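Local structure of putative dihydrodipicolinate synthase family protein (Coccidioides immitis, 3QFE) at residues A[222-226]-A[268-273]; A[18-22]-A[265-269]. The protein is of unknown function but belongs to the dihydrodipicolinate synthase family of TIM-barrel proteins. One frame throughout, in Å; residues are numbered along the deposited sequence.

Contact 1. Residues A[222-226]-A[268-273]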
loop_
_atom_site.group_PDB
_atom_site.type_symbol
_atom_site.label_atom_id
_atom_site.label_comp_id
_atom_site.label_asym_id
_atom_site.label_seq_id
_atom_site.Cartn_x
_atom_site.Cartn_y
_atom_site.Cartn_z
ATOM N N ALA A 222 -8.751 0.572 0.027
ATOM C CA ALA A 222 -8.922 0.182 -1.368
ATOM C C ALA A 222 -8.901 -1.335 -1.478
ATOM O O ALA A 222 -9.292 -1.866 -2.495
ATOM C CB ALA A 222 -7.828 0.793 -2.236
ATOM N N ASN A 223 -8.441 -2.024 -0.431
ATOM C CA ASN A 223 -8.620 -3.484 -0.319
ATOM C C ASN A 223 -10.093 -3.843 -0.299
ATOM O O ASN A 223 -10.495 -4.884 -0.830
ATOM C CB ASN A 223 -8.027 -4.035 0.979
ATOM C CG ASN A 223 -6.560 -4.377 0.861
ATOM O OD1 ASN A 223 -6.186 -5.345 0.194
ATOM N ND2 ASN A 223 -5.716 -3.616 1.557
ATOM N N VAL A 224 -10.888 -2.994 0.342
ATOM C CA VAL A 224 -12.276 -3.323 0.619
ATOM C C VAL A 224 -13.214 -2.892 -0.507
ATOM O O VAL A 224 -14.004 -3.695 -1.000
ATOM C CB VAL A 224 -12.720 -2.716 1.947
ATOM C CG1 VAL A 224 -14.073 -3.294 2.347
ATOM C CG2 VAL A 224 -11.672 -3.015 3.012
ATOM N N PHE A 225 -13.097 -1.629 -0.920
ATOM C CA PHE A 225 -13.925 -1.060 -1.980
ATOM C C PHE A 225 -13.061 -0.352 -3.022
ATOM O O PHE A 225 -13.031 0.866 -3.092
ATOM C CB PHE A 225 -14.962 -0.128 -1.359
ATOM C CG PHE A 225 -15.850 -0.807 -0.345
ATOM C CD1 PHE A 225 -16.669 -1.847 -0.711
ATOM C CD2 PHE A 225 -15.855 -0.402 0.973
ATOM C CE1 PHE A 225 -17.474 -2.480 0.232
ATOM C CE2 PHE A 225 -16.673 -1.006 1.907
ATOM C CZ PHE A 225 -17.475 -2.048 1.544
ATOM N N PRO A 226 -12.340 -1.117 -3.847
ATOM C CA PRO A 226 -11.382 -0.459 -4.718
ATOM C C PRO A 226 -12.000 0.457 -5.778
ATOM O O PRO A 226 -11.405 1.494 -6.105
ATOM C CB PRO A 226 -10.621 -1.635 -5.356
ATOM C CG PRO A 226 -11.542 -2.815 -5.236
ATOM C CD PRO A 226 -12.258 -2.594 -3.933
ATOM N N ALA A 268 -12.864 -7.196 6.542
ATOM C CA ALA A 268 -13.688 -6.382 5.644
ATOM C C ALA A 268 -13.448 -6.826 4.199
ATOM O O ALA A 268 -14.381 -7.013 3.440
ATOM C CB ALA A 268 -13.396 -4.899 5.832
ATOM N N ALA A 269 -12.188 -7.023 3.838
ATOM C CA ALA A 269 -11.850 -7.533 2.511
ATOM C C ALA A 269 -12.493 -8.898 2.300
ATOM O O ALA A 269 -13.012 -9.175 1.219
ATOM C CB ALA A 269 -10.355 -7.619 2.349
ATOM N N ALA A 270 -12.503 -9.733 3.344
ATOM C CA ALA A 270 -13.083 -11.064 3.231
ATOM C C ALA A 270 -14.546 -10.984 2.815
ATOM O O ALA A 270 -15.013 -11.800 2.009
ATOM C CB ALA A 270 -12.945 -11.838 4.519
ATOM N N ILE A 271 -15.294 -10.026 3.355
ATOM C CA ILE A 271 -16.725 -10.084 3.116
ATOM C C ILE A 271 -17.193 -9.165 2.015
ATOM O O ILE A 271 -18.344 -9.232 1.590
ATOM C CB ILE A 271 -17.558 -9.913 4.409
ATOM C CG1 ILE A 271 -17.251 -8.574 5.092
ATOM C CG2 ILE A 271 -17.364 -11.128 5.340
ATOM C CD1 ILE A 271 -18.430 -8.059 5.882
ATOM N N PHE A 272 -16.300 -8.303 1.546
ATOM C CA PHE A 272 -16.655 -7.421 0.456
ATOM C C PHE A 272 -15.891 -7.781 -0.804
ATOM O O PHE A 272 -16.400 -8.542 -1.628
ATOM C CB PHE A 272 -16.523 -5.955 0.868
ATOM C CG PHE A 272 -17.465 -5.572 1.974
ATOM C CD1 PHE A 272 -18.858 -5.642 1.781
ATOM C CD2 PHE A 272 -16.978 -5.168 3.224
ATOM C CE1 PHE A 272 -19.761 -5.301 2.821
ATOM C CE2 PHE A 272 -17.862 -4.813 4.272
ATOM C CZ PHE A 272 -19.259 -4.885 4.072
ATOM N N SER A 273 -14.660 -7.294 -0.927
ATOM C CA SER A 273 -13.875 -7.493 -2.150
ATOM C C SER A 273 -13.523 -8.954 -2.484
ATOM O O SER A 273 -13.594 -9.350 -3.647
ATOM C CB SER A 273 -12.591 -6.670 -2.084
ATOM O OG SER A 273 -11.821 -7.146 -1.006
#

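Contact 2. Residues A[18-22]-A[265-269]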
loop_
_atom_site.group_PDB
_atom_site.type_symbol
_atom_site.label_atom_id
_atom_site.label_comp_id
_atom_site.label_asym_id
_atom_site.label_seq_id
_atom_site.Cartn_x
_atom_site.Cartn_y
_atom_site.Cartn_z
ATOM N N ALA A 18 -2.156 -4.721 -0.658
ATOM C CA ALA A 18 -3.005 -5.909 -0.650
ATOM C C ALA A 18 -2.831 -6.760 0.609
ATOM O O ALA A 18 -1.721 -6.917 1.114
ATOM C CB ALA A 18 -2.739 -6.744 -1.889
ATOM N N VAL A 19 -3.936 -7.300 1.115
ATOM C CA VAL A 19 -3.883 -8.232 2.244
ATOM C C VAL A 19 -3.368 -9.601 1.772
ATOM O O VAL A 19 -3.284 -9.842 0.565
ATOM C CB VAL A 19 -5.255 -8.364 2.958
ATOM C CG1 VAL A 19 -5.592 -7.062 3.682
ATOM C CG2 VAL A 19 -6.362 -8.745 1.994
ATOM N N THR A 20 -3.055 -10.494 2.721
ATOM C CA THR A 20 -2.525 -11.824 2.418
ATOM C C THR A 20 -3.434 -12.958 2.881
ATOM O O THR A 20 -3.910 -12.965 4.024
ATOM C CB THR A 20 -1.137 -11.983 3.054
ATOM O OG1 THR A 20 -0.276 -10.987 2.513
ATOM C CG2 THR A 20 -0.531 -13.391 2.792
ATOM N N PHE A 21 -3.630 -13.933 1.995
ATOM C CA PHE A 21 -4.447 -15.115 2.232
ATOM C C PHE A 21 -3.602 -16.261 2.809
ATOM O O PHE A 21 -2.527 -16.545 2.290
ATOM C CB PHE A 21 -5.068 -15.583 0.893
ATOM C CG PHE A 21 -6.213 -14.716 0.407
ATOM C CD1 PHE A 21 -7.537 -15.075 0.666
ATOM C CD2 PHE A 21 -5.977 -13.540 -0.278
ATOM C CE1 PHE A 21 -8.617 -14.270 0.214
ATOM C CE2 PHE A 21 -7.042 -12.732 -0.703
ATOM C CZ PHE A 21 -8.370 -13.112 -0.463
ATOM N N PHE A 22 -4.107 -16.932 3.854
ATOM C CA PHE A 22 -3.431 -18.083 4.452
ATOM C C PHE A 22 -4.372 -19.267 4.520
ATOM O O PHE A 22 -5.517 -19.138 5.008
ATOM C CB PHE A 22 -2.952 -17.797 5.891
ATOM C CG PHE A 22 -1.955 -16.685 5.998
ATOM C CD1 PHE A 22 -0.637 -16.855 5.532
ATOM C CD2 PHE A 22 -2.308 -15.473 6.585
ATOM C CE1 PHE A 22 0.293 -15.845 5.633
ATOM C CE2 PHE A 22 -1.376 -14.448 6.698
ATOM C CZ PHE A 22 -0.076 -14.632 6.202
ATOM N N THR A 265 -9.315 -4.969 8.868
ATOM C CA THR A 265 -9.157 -4.752 7.436
ATOM C C THR A 265 -9.255 -6.065 6.646
ATOM O O THR A 265 -10.029 -6.143 5.696
ATOM C CB THR A 265 -7.838 -4.014 7.110
ATOM O OG1 THR A 265 -7.910 -2.694 7.646
ATOM C CG2 THR A 265 -7.602 -3.914 5.570
ATOM N N LYS A 266 -8.506 -7.089 7.053
ATOM C CA LYS A 266 -8.604 -8.426 6.425
ATOM C C LYS A 266 -10.034 -8.958 6.392
ATOM O O LYS A 266 -10.464 -9.509 5.377
ATOM C CB LYS A 266 -7.694 -9.452 7.102
ATOM C CG LYS A 266 -6.211 -9.127 7.021
ATOM C CD LYS A 266 -5.339 -10.309 7.465
ATOM C CE LYS A 266 -5.311 -11.350 6.371
ATOM N NZ LYS A 266 -4.375 -12.459 6.623
ATOM N N TYR A 267 -10.773 -8.774 7.485
ATOM C CA TYR A 267 -12.141 -9.281 7.587
ATOM C C TYR A 267 -13.086 -8.504 6.655
ATOM O O TYR A 267 -13.995 -9.074 6.035
ATOM C CB TYR A 267 -12.641 -9.264 9.037
ATOM C CG TYR A 267 -14.104 -9.617 9.133
ATOM C CD1 TYR A 267 -14.530 -10.950 9.054
ATOM C CD2 TYR A 267 -15.079 -8.619 9.219
ATOM C CE1 TYR A 267 -15.881 -11.271 9.100
ATOM C CE2 TYR A 267 -16.431 -8.941 9.252
ATOM C CZ TYR A 267 -16.824 -10.266 9.196
ATOM O OH TYR A 267 -18.171 -10.586 9.222
ATOM N N ALA A 268 -12.864 -7.196 6.542
ATOM C CA ALA A 268 -13.688 -6.382 5.644
ATOM C C ALA A 268 -13.448 -6.826 4.199
ATOM O O ALA A 268 -14.381 -7.013 3.440
ATOM C CB ALA A 268 -13.396 -4.899 5.832
ATOM N N ALA A 269 -12.188 -7.023 3.838
ATOM C CA ALA A 269 -11.850 -7.533 2.511
ATOM C C ALA A 269 -12.493 -8.898 2.300
ATOM O O ALA A 269 -13.012 -9.175 1.219
ATOM C CB ALA A 269 -10.355 -7.619 2.349
#

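Contact 1. Residues A[222-226]-A[268-273]
The loop that leaves the eighth barrel strand, 216-218, for helix 226-237 packs here against the C-terminal end of helix 262-271, and V224 and A269 bring the two backbones to 4.6 Å between their CA atoms. V224 CG1, anti to the backbone N, meets the F272 ring obliquely, 3.6 Å from CD2, while its CG2 leans on A268 CB at 3.8 Å; both methyls lie near that CB. F225 adds the second aromatic group: its ring and that of F272 have centroids 4.8 Å apart and planes inclined at 47°, too tilted for a stack and not steep enough for an edge-to-face pair. F225 CZ lies over one face of the F272 ring, toward the rim, and CG1 of the preceding I271 sits toward the rim of the opposite face. The polar link is a short hydrogen bond from S273 OG to N223 O, 2.6 Å long, with a C=O...donor angle of 157°. The rotation of S273 that sets OG between its backbone N and carbonyl carbon (chi1 63°) places it near that oxygen; OG also shares a hydrogen bond with A269 O. The N223 amide itself turns to the barrel, where ND2 bonds P17 O and OD1 bonds Y37 OH. Helix 297-317 flanks both phenylalanines, through V310 and A311. The arrangement is that of a TIM barrel whose last beta-alpha loop is covered by an added C-terminal helical region, as in this family.

Contact 2. Residues A[18-22]-A[265-269]
The backbones of V19 and K266 approach to 6.3 Å between CA atoms, an irregular run after strand 13-17 facing one side of helix 262-271, so side chains must bridge the gap. V19 points its CB at the helix, and its two methyls divide the work: CG1 meets K266 CG at 4.0 Å and T265 CG2 at 4.2 Å, while CG2 touches A269 CB. V19 and K266 run past one another in opposite directions. Strand 13-17 is the first of the eight parallel strands of the TIM barrel, and this contact ties the loop after it to a helix of the C-terminal region, more than 240 residues later. K266 makes the polar link: a bend at chi3 (76°) in its otherwise extended outer chain carries NZ to T20 O, with a 2.7 Å hydrogen bond nearly in line with the carbonyl (C=O...donor angle 163°). The ammonium is also gripped by a salt bridge to E57 OE1 and a hydrogen bond to R287 O, three partners that would be expected to stabilise its positive charge in this buried setting. F22 crosses the lysine chain at about a right angle, its CE2 3.6 Å from K266 NZ, with the nitrogen oblique to the ring.

Overall arrangement
Contacts 1 and 2 lie with centres 8 Å apart on the same side of the chain's centre, and both use helix 262-271, sharing A268 and A269. Along the chain, 18-22 comes first, after strand 13-17; 222-226 follows strand 216-218, and both meet the helix that comes later. Because strands 13-17 and 216-218 are neighbours in the parallel sheet, the loops after them are brought side by side, and N223 OD1 joins them directly, 3.1 Å from V19 N in a probable hydrogen bond. One C-terminal helix thus packs on the loops after the first and last barrel strands, where the barrel closes.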